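PDB 2OCD: L-asparaginase I from Vibrio cholerae, which probably hydrolyses L-asparagine to L-aspartate and ammonia, as a homotetrameric enzyme of the asparaginase 1 family. Local coordinates for residues I113-Q118 and L133-V138; I216-G221 and E225-T230; L70-I75 and F203-I208. All coordinates share one frame; numbering follows the deposited sequence.

Overall arrangement
Contacts 1 and 2 repeat one theme in two parts of the chain: a parallel strand buried under the helix that follows it. Contact 1 does so in the large mixed sheet and contact 2 in the four-stranded parallel sheet, with centres about 40 Å apart on opposite sides of the chain's centre. Contact 3 is different. It joins helix 65-78 to strand 204-205, is only partly buried, and closes a long loop that encloses contact 1, their centres being about 20 Å apart. None has a hydrogen bond across its segments. Contact 1 is almost wholly aliphatic, contact 2 adds a hydroxyl, a selenium atom and a phenol, and contact 3 grades from methyl packing into charged surface.

Contact 1 (I113-Q118 and L133-V138); sequences IVTGSQ and LNALHV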
ATOM      1  N   ILE B 113      -1.603 -22.543 -16.715  1.00 13.67           N
ATOM      2  CA  ILE B 113      -0.932 -21.546 -15.936  1.00 12.28           C
ATOM      3  C   ILE B 113       0.455 -21.339 -16.520  1.00 11.76           C
ATOM      4  O   ILE B 113       1.299 -22.242 -16.498  1.00 12.30           O
ATOM      5  CB  ILE B 113      -0.760 -22.010 -14.494  1.00 12.62           C
ATOM      6  CG1 ILE B 113      -2.081 -22.467 -13.876  1.00 13.72           C
ATOM      7  CG2 ILE B 113      -0.242 -20.882 -13.656  1.00 11.69           C
ATOM      8  CD1 ILE B 113      -1.969 -22.695 -12.313  1.00 12.44           C
ATOM      9  N   VAL B 114       0.694 -20.140 -17.027  1.00 11.38           N
ATOM     10  CA  VAL B 114       2.013 -19.707 -17.495  1.00 10.93           C
ATOM     11  C   VAL B 114       2.782 -19.081 -16.315  1.00 11.14           C
ATOM     12  O   VAL B 114       2.253 -18.240 -15.596  1.00 11.18           O
ATOM     13  CB  VAL B 114       1.868 -18.664 -18.618  1.00 10.72           C
ATOM     14  CG1 VAL B 114       3.240 -18.201 -19.144  1.00  8.77           C
ATOM     15  CG2 VAL B 114       0.958 -19.222 -19.717  1.00  8.28           C
ATOM     16  N   THR B 115       4.013 -19.519 -16.095  1.00 11.07           N
ATOM     17  CA  THR B 115       4.824 -18.925 -15.046  1.00 11.08           C
ATOM     18  C   THR B 115       6.299 -18.965 -15.381  1.00 11.41           C
ATOM     19  O   THR B 115       6.711 -19.427 -16.449  1.00 10.62           O
ATOM     20  CB  THR B 115       4.502 -19.568 -13.662  1.00 11.16           C
ATOM     21  OG1 THR B 115       5.067 -18.774 -12.601  1.00 10.92           O
ATOM     22  CG2 THR B 115       4.996 -20.935 -13.553  1.00  8.46           C
ATOM     23  N   GLY B 116       7.095 -18.453 -14.464  1.00 12.54           N
ATOM     24  CA  GLY B 116       8.536 -18.316 -14.669  1.00 12.91           C
ATOM     25  C   GLY B 116       9.167 -17.733 -13.426  1.00 14.58           C
ATOM     26  O   GLY B 116       8.581 -17.761 -12.324  1.00 15.14           O
ATOM     27  N   SER B 117      10.366 -17.195 -13.592  1.00 16.58           N
ATOM     28  CA  SER B 117      11.055 -16.548 -12.516  1.00 18.03           C
ATOM     29  C   SER B 117      12.150 -15.600 -13.031  1.00 18.40           C
ATOM     30  O   SER B 117      12.581 -15.688 -14.162  1.00 17.34           O
ATOM     31  CB  SER B 117      11.642 -17.610 -11.584  1.00 18.36           C
ATOM     32  OG  SER B 117      12.842 -18.163 -12.124  1.00 20.30           O
ATOM     33  N   GLN B 118      12.545 -14.660 -12.177  1.00 20.03           N
ATOM     34  CA  GLN B 118      13.641 -13.752 -12.474  1.00 21.12           C
ATOM     35  C   GLN B 118      14.941 -14.470 -12.276  1.00 20.61           C
ATOM     36  O   GLN B 118      15.890 -14.195 -12.963  1.00 21.17           O
ATOM     37  CB  GLN B 118      13.659 -12.550 -11.513  1.00 21.58           C
ATOM     38  CG  GLN B 118      12.509 -11.601 -11.659  1.00 24.15           C
ATOM     39  CD  GLN B 118      12.549 -10.461 -10.611  1.00 25.60           C
ATOM     40  OE1 GLN B 118      11.515 -10.130  -9.981  1.00 26.19           O
ATOM     41  NE2 GLN B 118      13.745  -9.862 -10.417  1.00 27.62           N
ATOM     42  N   LEU B 133       6.044 -24.230  -7.495  1.00 18.62           N
ATOM     43  CA  LEU B 133       5.399 -24.963  -6.438  1.00 18.38           C
ATOM     44  C   LEU B 133       3.919 -24.628  -6.388  1.00 17.51           C
ATOM     45  O   LEU B 133       3.069 -25.490  -6.453  1.00 17.10           O
ATOM     46  CB  LEU B 133       6.089 -24.664  -5.112  1.00 18.95           C
ATOM     47  CG  LEU B 133       6.217 -25.885  -4.234  1.00 21.40           C
ATOM     48  CD1 LEU B 133       7.412 -25.736  -3.266  1.00 22.09           C
ATOM     49  CD2 LEU B 133       4.851 -26.024  -3.515  1.00 24.91           C
ATOM     50  N   ASN B 134       3.591 -23.359  -6.283  1.00 16.85           N
ATOM     51  CA  ASN B 134       2.182 -22.999  -6.164  1.00 15.60           C
ATOM     52  C   ASN B 134       1.380 -23.103  -7.470  1.00 14.55           C
ATOM     53  O   ASN B 134       0.153 -23.308  -7.419  1.00 13.29           O
ATOM     54  CB  ASN B 134       2.050 -21.581  -5.607  1.00 16.94           C
ATOM     55  CG  ASN B 134       2.400 -21.471  -4.126  1.00 18.29           C
ATOM     56  OD1 ASN B 134       2.551 -22.483  -3.425  1.00 20.42           O
ATOM     57  ND2 ASN B 134       2.542 -20.215  -3.644  1.00 19.45           N
ATOM     58  N   ALA B 135       2.044 -22.914  -8.619  1.00 13.32           N
ATOM     59  CA  ALA B 135       1.387 -23.077  -9.908  1.00 13.23           C
ATOM     60  C   ALA B 135       0.913 -24.490  -9.962  1.00 13.28           C
ATOM     61  O   ALA B 135      -0.246 -24.758 -10.323  1.00 12.44           O
ATOM     62  CB  ALA B 135       2.332 -22.823 -11.087  1.00 13.45           C
ATOM     63  N   LEU B 136       1.812 -25.404  -9.594  1.00 13.04           N
ATOM     64  CA  LEU B 136       1.438 -26.791  -9.527  1.00 13.76           C
ATOM     65  C   LEU B 136       0.308 -27.023  -8.518  1.00 14.12           C
ATOM     66  O   LEU B 136      -0.691 -27.643  -8.854  1.00 14.98           O
ATOM     67  CB  LEU B 136       2.651 -27.685  -9.235  1.00 13.69           C
ATOM     68  CG  LEU B 136       3.555 -27.997 -10.456  1.00 13.17           C
ATOM     69  CD1 LEU B 136       4.776 -28.884 -10.065  1.00 12.03           C
ATOM     70  CD2 LEU B 136       2.783 -28.641 -11.633  1.00 11.34           C
ATOM     71  N   HIS B 137       0.443 -26.514  -7.305  1.00 14.26           N
ATOM     72  CA  HIS B 137      -0.580 -26.714  -6.297  1.00 14.97           C
ATOM     73  C   HIS B 137      -1.938 -26.129  -6.741  1.00 15.59           C
ATOM     74  O   HIS B 137      -2.987 -26.749  -6.523  1.00 16.41           O
ATOM     75  CB  HIS B 137      -0.129 -26.114  -4.949  1.00 15.10           C
ATOM     76  CG  HIS B 137      -1.154 -26.198  -3.857  1.00 14.67           C
ATOM     77  ND1 HIS B 137      -1.672 -27.391  -3.408  1.00 15.76           N
ATOM     78  CD2 HIS B 137      -1.727 -25.232  -3.099  1.00 16.59           C
ATOM     79  CE1 HIS B 137      -2.522 -27.160  -2.422  1.00 16.65           C
ATOM     80  NE2 HIS B 137      -2.567 -25.856  -2.209  1.00 16.83           N
ATOM     81  N   VAL B 138      -1.904 -24.957  -7.376  1.00 15.75           N
ATOM     82  CA  VAL B 138      -3.122 -24.219  -7.782  1.00 15.47           C
ATOM     83  C   VAL B 138      -3.838 -24.903  -8.952  1.00 15.16           C
ATOM     84  O   VAL B 138      -5.059 -25.036  -8.950  1.00 16.20           O
ATOM     85  CB  VAL B 138      -2.762 -22.743  -8.102  1.00 15.33           C
ATOM     86  CG1 VAL B 138      -3.832 -22.070  -8.852  1.00 16.83           C
ATOM     87  CG2 VAL B 138      -2.524 -21.994  -6.819  1.00 16.49           C
TER
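T115 hydrogen-bonds through OG1 to the backbone O of F150 on the adjoining strand 147-151, while its other branch turns to the helix, where CG2 lies 4.1 Å from CB of A135. The hydroxyl is thus satisfied within the sheet, and the methyl is what 133-138 meets. The first torsion of T115 accounts for this division of labour: at -167° it sets OG1 opposite the backbone N and lodges CG2 between N and the carbonyl carbon.

Most of the remaining contact belongs to I113. Its CG2 methyl comes within 4.1 Å of A135 CB, which therefore sits over the methyls of both I113 and T115. The longer branch runs further along the helix, because chi2 is extended (-169°) and carries CD1 outward. There CD1 lies 3.3 Å from the carbonyl O of A135 and 4.0 Å from CG1 of V138, whose side chain it crosses at roughly a right angle.

The backbones explain why two alternate strand residues take part. Strand 113-115 and helix 133-138 run antiparallel at 178°, with segment axes 9.5 Å apart. I113 and T115 point their CB atoms at the helix, whereas V114 points its own away. Strand 112-115 is bonded through its backbone to F85 and I87 on one neighbour and to T148 and F150 on the other. The strand, this helix and strand 147-151 make up a beta-alpha-beta unit of the N-terminal part, and the T115 side chain is about 8 Å from that of T91, a predicted substrate-binding residue.

With no hydrogen bond linking them, the two segments meet through apolar packing, while the hydroxyl of T115 is satisfied within the sheet.

Contact 2 (I216-G221 and E225-T230); sequences ITMYPG and EVIRNT
This is a buried, mainly aliphatic contact between the end of strand 213-217 and the helix that follows it after a short turn, at one edge, within this chain, of the four-stranded parallel sheet of the C-terminal part. The packing centres on I216 and I227. CD1 of I216 is 3.6 Å from CG1 of I227, and the two side chains cross at about a right angle, so branch meets branch instead of lying alongside. The CG2 methyl of I216 adds a second touch, 4.0 Å from the same CG1.

The same I216 CD1 also meets T230, whose OG1 comes in at roughly a right angle to the I227 contact, 3.6 Å away. That hydroxyl is already engaged, since it donates to the backbone O of I227, one turn back, over 2.6 Å. The torsion that allows this is chi1 at 63°, which puts OG1 between the backbone N and the carbonyl carbon. The approach is bent, with a C=O...OG1 angle of 119° and the donor tilted 24° from the carbonyl plane. A polar group is in this way kept on the helix while it packs against an aliphatic chain.

Beyond the strand the contact thins. The selenium of selenomethionine M218 reaches CD1 of I227 at 4.3 Å, and L254 of helix 252-263 touches both residues. Y219 brings its phenol oxygen to 4.2 Å from CG1 of V226, but the hydrogen bond of that OH goes to the backbone O of I213 in the third subunit, so this end of the contact also meets the tetramer interface.

Strand 213-217, helix 224-231 and strand 237-242, which pairs with I216 through I239 and L241, form a beta-alpha-beta crossover, the repeating element of parallel alpha/beta sheets.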
ATOM      1  N   ILE B 216      -0.025   2.657 -33.246  1.00 15.23           N
ATOM      2  CA  ILE B 216       0.297   4.101 -33.157  1.00 15.53           C
ATOM      3  C   ILE B 216       0.019   4.654 -31.755  1.00 15.10           C
ATOM      4  O   ILE B 216      -1.062   4.429 -31.187  1.00 14.79           O
ATOM      5  CB  ILE B 216      -0.552   4.991 -34.109  1.00 15.94           C
ATOM      6  CG1 ILE B 216      -0.578   4.484 -35.533  1.00 17.92           C
ATOM      7  CG2 ILE B 216      -0.015   6.423 -34.202  1.00 16.68           C
ATOM      8  CD1 ILE B 216      -1.682   5.205 -36.380  1.00 17.47           C
ATOM      9  N   THR B 217       1.004   5.386 -31.236  1.00 14.82           N
ATOM     10  CA  THR B 217       0.925   6.107 -29.988  1.00 15.37           C
ATOM     11  C   THR B 217       0.759   7.575 -30.375  1.00 15.84           C
ATOM     12  O   THR B 217       1.644   8.185 -30.962  1.00 15.09           O
ATOM     13  CB  THR B 217       2.212   5.988 -29.148  1.00 15.31           C
ATOM     14  OG1 THR B 217       2.618   4.613 -29.054  1.00 17.45           O
ATOM     15  CG2 THR B 217       1.980   6.576 -27.738  1.00 13.75           C
HETATM   16  N   MSE B 218      -0.372   8.153 -30.012  1.00 16.09           N
HETATM   17  CA  MSE B 218      -0.595   9.521 -30.348  1.00 16.13           C
HETATM   18  C   MSE B 218       0.269  10.346 -29.410  1.00 14.51           C
HETATM   19  O   MSE B 218       0.466   9.999 -28.261  1.00 14.15           O
HETATM   20  CB  MSE B 218      -2.044   9.898 -30.146  1.00 16.68           C
HETATM   21  CG  MSE B 218      -3.000   9.080 -30.913  1.00 20.88           C
HETATM   22 SE   MSE B 218      -3.151   9.561 -32.768  0.60 26.13          SE
HETATM   23  CE  MSE B 218      -4.869   8.725 -33.163  1.00 20.96           C
ATOM     24  N   TYR B 219       0.769  11.440 -29.934  1.00 12.90           N
ATOM     25  CA  TYR B 219       1.349  12.459 -29.123  1.00 11.65           C
ATOM     26  C   TYR B 219       0.863  13.734 -29.737  1.00 11.37           C
ATOM     27  O   TYR B 219       0.346  13.714 -30.824  1.00  9.82           O
ATOM     28  CB  TYR B 219       2.862  12.378 -29.141  1.00 11.09           C
ATOM     29  CG  TYR B 219       3.473  12.229 -30.508  1.00 10.30           C
ATOM     30  CD1 TYR B 219       3.818  13.349 -31.252  1.00  9.21           C
ATOM     31  CD2 TYR B 219       3.727  10.954 -31.048  1.00 12.31           C
ATOM     32  CE1 TYR B 219       4.434  13.252 -32.471  1.00  8.75           C
ATOM     33  CE2 TYR B 219       4.313  10.811 -32.301  1.00 12.72           C
ATOM     34  CZ  TYR B 219       4.690  11.992 -33.010  1.00 11.71           C
ATOM     35  OH  TYR B 219       5.261  11.902 -34.280  1.00 11.65           O
ATOM     36  N   PRO B 220       1.009  14.854 -29.026  1.00 12.18           N
ATOM     37  CA  PRO B 220       0.498  16.104 -29.556  1.00 12.82           C
ATOM     38  C   PRO B 220       1.254  16.475 -30.807  1.00 13.10           C
ATOM     39  O   PRO B 220       2.484  16.346 -30.842  1.00 13.47           O
ATOM     40  CB  PRO B 220       0.799  17.109 -28.435  1.00 12.81           C
ATOM     41  CG  PRO B 220       1.031  16.260 -27.226  1.00 13.01           C
ATOM     42  CD  PRO B 220       1.665  15.047 -27.730  1.00 11.75           C
ATOM     43  N   GLY B 221       0.527  16.910 -31.826  1.00 14.00           N
ATOM     44  CA  GLY B 221       1.131  17.244 -33.114  1.00 14.37           C
ATOM     45  C   GLY B 221       1.414  16.077 -34.053  1.00 14.32           C
ATOM     46  O   GLY B 221       1.903  16.308 -35.144  1.00 15.36           O
ATOM     47  N   GLU B 225       1.212  12.267 -41.873  1.00 22.44           N
ATOM     48  CA  GLU B 225       2.281  11.652 -42.631  1.00 23.14           C
ATOM     49  C   GLU B 225       2.964  10.486 -41.915  1.00 23.26           C
ATOM     50  O   GLU B 225       3.217   9.459 -42.553  1.00 23.99           O
ATOM     51  CB  GLU B 225       3.315  12.693 -43.020  1.00 23.58           C
ATOM     52  CG  GLU B 225       2.774  13.743 -43.976  1.00 24.32           C
ATOM     53  CD  GLU B 225       3.601  14.990 -43.936  1.00 24.72           C
ATOM     54  OE1 GLU B 225       3.176  15.955 -43.261  1.00 28.58           O
ATOM     55  OE2 GLU B 225       4.697  14.997 -44.549  1.00 27.78           O
ATOM     56  N   VAL B 226       3.264  10.587 -40.620  1.00 22.92           N
ATOM     57  CA  VAL B 226       3.741   9.378 -39.927  1.00 23.03           C
ATOM     58  C   VAL B 226       2.613   8.312 -39.860  1.00 23.72           C
ATOM     59  O   VAL B 226       2.841   7.092 -39.994  1.00 25.20           O
ATOM     60  CB  VAL B 226       4.294   9.658 -38.526  1.00 23.19           C
ATOM     61  CG1 VAL B 226       4.714  11.121 -38.398  1.00 24.08           C
ATOM     62  CG2 VAL B 226       3.310   9.271 -37.423  1.00 22.31           C
ATOM     63  N   ILE B 227       1.381   8.756 -39.680  1.00 22.91           N
ATOM     64  CA  ILE B 227       0.269   7.821 -39.663  1.00 22.39           C
ATOM     65  C   ILE B 227       0.017   7.183 -41.025  1.00 21.95           C
ATOM     66  O   ILE B 227      -0.360   6.028 -41.109  1.00 21.59           O
ATOM     67  CB  ILE B 227      -0.969   8.476 -39.024  1.00 22.28           C
ATOM     68  CG1 ILE B 227      -0.715   8.523 -37.495  1.00 21.70           C
ATOM     69  CG2 ILE B 227      -2.267   7.723 -39.400  1.00 21.94           C
ATOM     70  CD1 ILE B 227      -1.463   9.593 -36.773  1.00 22.71           C
ATOM     71  N   ARG B 228       0.271   7.916 -42.086  1.00 22.26           N
ATOM     72  CA  ARG B 228       0.199   7.346 -43.423  1.00 23.45           C
ATOM     73  C   ARG B 228       1.179   6.185 -43.570  1.00 22.66           C
ATOM     74  O   ARG B 228       0.804   5.153 -44.048  1.00 21.54           O
ATOM     75  CB  ARG B 228       0.491   8.415 -44.450  1.00 22.82           C
ATOM     76  CG  ARG B 228       0.301   7.969 -45.865  1.00 25.57           C
ATOM     77  CD  ARG B 228       0.978   8.947 -46.783  1.00 28.85           C
ATOM     78  NE  ARG B 228       2.434   8.924 -46.540  1.00 34.42           N
ATOM     79  CZ  ARG B 228       3.243   9.990 -46.565  1.00 36.44           C
ATOM     80  NH1 ARG B 228       2.757  11.217 -46.821  1.00 38.27           N
ATOM     81  NH2 ARG B 228       4.552   9.832 -46.321  1.00 34.82           N
ATOM     82  N   ASN B 229       2.417   6.376 -43.108  1.00 23.53           N
ATOM     83  CA  ASN B 229       3.475   5.349 -43.120  1.00 23.78           C
ATOM     84  C   ASN B 229       3.055   4.092 -42.422  1.00 24.11           C
ATOM     85  O   ASN B 229       3.330   2.987 -42.894  1.00 24.90           O
ATOM     86  CB  ASN B 229       4.757   5.850 -42.424  1.00 23.52           C
ATOM     87  CG  ASN B 229       5.509   6.893 -43.257  1.00 24.35           C
ATOM     88  OD1 ASN B 229       5.196   7.107 -44.435  1.00 21.75           O
ATOM     89  ND2 ASN B 229       6.496   7.566 -42.633  1.00 25.63           N
ATOM     90  N   THR B 230       2.403   4.257 -41.280  1.00 24.34           N
ATOM     91  CA  THR B 230       1.968   3.113 -40.493  1.00 24.79           C
ATOM     92  C   THR B 230       0.804   2.358 -41.170  1.00 24.62           C
ATOM     93  O   THR B 230       0.500   1.234 -40.781  1.00 25.57           O
ATOM     94  CB  THR B 230       1.450   3.542 -39.094  1.00 25.63           C
ATOM     95  OG1 THR B 230       0.277   4.378 -39.258  1.00 27.60           O
ATOM     96  CG2 THR B 230       2.506   4.275 -38.297  1.00 25.66           C
TER

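Contact 3 (L70-I75 and F203-I208); sequences LIADDI and FKVNPI
A72 and V205 form the tight part of this contact, where helix 65-78 rests on the short strand 204-205, one half of a two-stranded antiparallel sheet completed by strand 105-106. CB of A72 and CG1 of V205 are 3.7 Å apart, methyl against methyl. The second branch of V205 also finds the helix, as CG2 lies 4.0 Å from the carbonyl O of A72. With chi1 at 175°, CG1 is set opposite the backbone N, and both methyls face this one residue, CG1 at its CB and CG2 at its carbonyl O. The close approach, with the CA atoms of A72 and V205 6.8 Å apart, is consistent with the small alanine side chain. F105 of the partner strand touches both residues, while L101 and M104 of helix 94-104 also lie against A72, which is buried.

Away from this pair the fit slackens. I75 and F203 direct their CB atoms toward the opposite segment, yet neither side chain comes nearer to it than 4.7 Å. F203 instead stacks its ring with that of Y79. On the solvent-exposed side, D73 approaches V205 only loosely, with OD1 at 4.4 Å from CG1, and that oxygen is hydrogen-bonded to NE2 of Q69, one turn earlier in the helix. Q69, just before segment 70-75, also ties the helix to the chain after the strand, its OE1 accepting the backbone N-H of I208.

The total buried between the segments is 143 Å², with no hydrogen bond crossing directly. K204 lies on the strand's other side, turned from the helix, where its ammonium group forms a salt bridge to E106. The same NZ donates to OD1 of N206 over 2.7 Å, in the carbonyl plane, at a C=O...NZ angle of 146°.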
ATOM      1  N   LEU B  70       3.119 -23.809 -31.729  1.00 11.98           N
ATOM      2  CA  LEU B  70       3.904 -24.912 -31.135  1.00 11.44           C
ATOM      3  C   LEU B  70       3.430 -25.180 -29.709  1.00 12.08           C
ATOM      4  O   LEU B  70       3.060 -26.326 -29.398  1.00 13.53           O
ATOM      5  CB  LEU B  70       5.406 -24.594 -31.124  1.00 11.26           C
ATOM      6  CG  LEU B  70       6.076 -24.279 -32.494  1.00 13.56           C
ATOM      7  CD1 LEU B  70       7.672 -24.188 -32.517  1.00  6.61           C
ATOM      8  CD2 LEU B  70       5.544 -25.256 -33.593  1.00 10.68           C
ATOM      9  N   ILE B  71       3.367 -24.136 -28.859  1.00 10.83           N
ATOM     10  CA  ILE B  71       2.917 -24.326 -27.490  1.00 10.43           C
ATOM     11  C   ILE B  71       1.436 -24.858 -27.451  1.00 10.94           C
ATOM     12  O   ILE B  71       1.110 -25.861 -26.781  1.00  9.64           O
ATOM     13  CB  ILE B  71       3.082 -23.036 -26.664  1.00 10.37           C
ATOM     14  CG1 ILE B  71       4.538 -22.513 -26.711  1.00 10.77           C
ATOM     15  CG2 ILE B  71       2.716 -23.279 -25.233  1.00  9.14           C
ATOM     16  CD1 ILE B  71       4.693 -21.096 -26.123  1.00  7.46           C
ATOM     17  N   ALA B  72       0.548 -24.176 -28.177  1.00 11.43           N
ATOM     18  CA  ALA B  72      -0.847 -24.613 -28.308  1.00 12.22           C
ATOM     19  C   ALA B  72      -0.904 -26.061 -28.791  1.00 12.83           C
ATOM     20  O   ALA B  72      -1.594 -26.890 -28.243  1.00 12.91           O
ATOM     21  CB  ALA B  72      -1.602 -23.695 -29.267  1.00 12.13           C
ATOM     22  N   ASP B  73      -0.156 -26.385 -29.830  1.00 14.22           N
ATOM     23  CA  ASP B  73      -0.206 -27.745 -30.368  1.00 14.10           C
ATOM     24  C   ASP B  73       0.280 -28.777 -29.385  1.00 14.37           C
ATOM     25  O   ASP B  73      -0.176 -29.894 -29.407  1.00 14.15           O
ATOM     26  CB  ASP B  73       0.616 -27.840 -31.625  1.00 13.99           C
ATOM     27  CG  ASP B  73       0.022 -27.054 -32.766  1.00 15.58           C
ATOM     28  OD1 ASP B  73      -1.204 -26.750 -32.743  1.00 15.28           O
ATOM     29  OD2 ASP B  73       0.813 -26.756 -33.696  1.00 18.05           O
ATOM     30  N   ASP B  74       1.221 -28.390 -28.541  1.00 15.22           N
ATOM     31  CA  ASP B  74       1.805 -29.288 -27.575  1.00 15.73           C
ATOM     32  C   ASP B  74       0.733 -29.555 -26.519  1.00 16.56           C
ATOM     33  O   ASP B  74       0.357 -30.702 -26.238  1.00 17.90           O
ATOM     34  CB  ASP B  74       3.045 -28.618 -27.008  1.00 15.60           C
ATOM     35  CG  ASP B  74       3.684 -29.404 -25.917  1.00 16.85           C
ATOM     36  OD1 ASP B  74       4.347 -28.854 -25.001  1.00 17.71           O
ATOM     37  OD2 ASP B  74       3.507 -30.598 -25.957  1.00 21.04           O
ATOM     38  N   ILE B  75       0.160 -28.492 -25.991  1.00 16.70           N
ATOM     39  CA  ILE B  75      -0.972 -28.648 -25.085  1.00 16.61           C
ATOM     40  C   ILE B  75      -2.089 -29.596 -25.621  1.00 16.54           C
ATOM     41  O   ILE B  75      -2.494 -30.565 -24.907  1.00 16.65           O
ATOM     42  CB  ILE B  75      -1.533 -27.255 -24.671  1.00 16.95           C
ATOM     43  CG1 ILE B  75      -0.468 -26.520 -23.876  1.00 16.53           C
ATOM     44  CG2 ILE B  75      -2.819 -27.396 -23.788  1.00 16.92           C
ATOM     45  CD1 ILE B  75      -0.033 -27.318 -22.676  1.00 15.67           C
ATOM     46  N   PHE B 203     -13.230 -29.196 -26.371  1.00 27.54           N
ATOM     47  CA  PHE B 203     -12.001 -28.420 -26.423  1.00 26.52           C
ATOM     48  C   PHE B 203     -11.436 -28.490 -27.811  1.00 25.86           C
ATOM     49  O   PHE B 203     -11.398 -29.559 -28.410  1.00 25.78           O
ATOM     50  CB  PHE B 203     -10.952 -28.938 -25.441  1.00 26.47           C
ATOM     51  CG  PHE B 203      -9.535 -28.386 -25.683  1.00 27.08           C
ATOM     52  CD1 PHE B 203      -9.175 -27.129 -25.250  1.00 24.67           C
ATOM     53  CD2 PHE B 203      -8.567 -29.153 -26.342  1.00 27.08           C
ATOM     54  CE1 PHE B 203      -7.885 -26.656 -25.449  1.00 25.66           C
ATOM     55  CE2 PHE B 203      -7.266 -28.657 -26.559  1.00 25.52           C
ATOM     56  CZ  PHE B 203      -6.938 -27.417 -26.109  1.00 25.34           C
ATOM     57  N   LYS B 204     -10.973 -27.346 -28.303  1.00 25.28           N
ATOM     58  CA  LYS B 204     -10.279 -27.292 -29.566  1.00 24.62           C
ATOM     59  C   LYS B 204      -9.220 -26.172 -29.585  1.00 23.95           C
ATOM     60  O   LYS B 204      -9.402 -25.150 -28.940  1.00 23.03           O
ATOM     61  CB  LYS B 204     -11.306 -27.039 -30.637  1.00 24.89           C
ATOM     62  CG  LYS B 204     -10.774 -27.195 -32.022  1.00 28.45           C
ATOM     63  CD  LYS B 204     -11.063 -25.942 -32.873  1.00 31.95           C
ATOM     64  CE  LYS B 204     -12.560 -25.725 -33.144  1.00 32.80           C
ATOM     65  NZ  LYS B 204     -12.788 -24.543 -34.055  1.00 34.50           N
ATOM     66  N   VAL B 205      -8.144 -26.371 -30.341  1.00 22.98           N
ATOM     67  CA  VAL B 205      -7.170 -25.328 -30.631  1.00 23.14           C
ATOM     68  C   VAL B 205      -7.321 -24.718 -32.025  1.00 23.20           C
ATOM     69  O   VAL B 205      -7.230 -25.416 -33.028  1.00 22.95           O
ATOM     70  CB  VAL B 205      -5.736 -25.848 -30.528  1.00 23.15           C
ATOM     71  CG1 VAL B 205      -4.742 -24.730 -30.966  1.00 23.16           C
ATOM     72  CG2 VAL B 205      -5.468 -26.365 -29.102  1.00 21.61           C
ATOM     73  N   ASN B 206      -7.497 -23.392 -32.068  1.00 23.89           N
ATOM     74  CA  ASN B 206      -7.689 -22.639 -33.313  1.00 23.92           C
ATOM     75  C   ASN B 206      -6.345 -22.032 -33.773  1.00 23.74           C
ATOM     76  O   ASN B 206      -5.631 -21.479 -32.971  1.00 24.50           O
ATOM     77  CB  ASN B 206      -8.723 -21.506 -33.099  1.00 24.37           C
ATOM     78  CG  ASN B 206     -10.214 -22.016 -32.947  1.00 26.75           C
ATOM     79  OD1 ASN B 206     -10.685 -22.973 -33.614  1.00 24.60           O
ATOM     80  ND2 ASN B 206     -10.960 -21.316 -32.085  1.00 31.28           N
ATOM     81  N   PRO B 207      -6.039 -22.058 -35.070  1.00 23.30           N
ATOM     82  CA  PRO B 207      -4.728 -21.625 -35.559  1.00 22.99           C
ATOM     83  C   PRO B 207      -4.473 -20.137 -35.467  1.00 22.83           C
ATOM     84  O   PRO B 207      -5.416 -19.331 -35.403  1.00 23.02           O
ATOM     85  CB  PRO B 207      -4.756 -21.987 -37.032  1.00 22.14           C
ATOM     86  CG  PRO B 207      -6.161 -21.850 -37.397  1.00 24.08           C
ATOM     87  CD  PRO B 207      -6.945 -22.372 -36.185  1.00 23.63           C
ATOM     88  N   ILE B 208      -3.185 -19.796 -35.485  1.00 22.73           N
ATOM     89  CA  ILE B 208      -2.719 -18.418 -35.426  1.00 22.43           C
ATOM     90  C   ILE B 208      -1.447 -18.300 -36.261  1.00 21.97           C
ATOM     91  O   ILE B 208      -0.592 -19.209 -36.238  1.00 21.77           O
ATOM     92  CB  ILE B 208      -2.448 -18.049 -33.985  1.00 22.50           C
ATOM     93  CG1 ILE B 208      -2.445 -16.537 -33.760  1.00 23.12           C
ATOM     94  CG2 ILE B 208      -1.183 -18.758 -33.527  1.00 24.28           C
ATOM     95  CD1 ILE B 208      -3.083 -16.128 -32.301  1.00 22.90           C
TER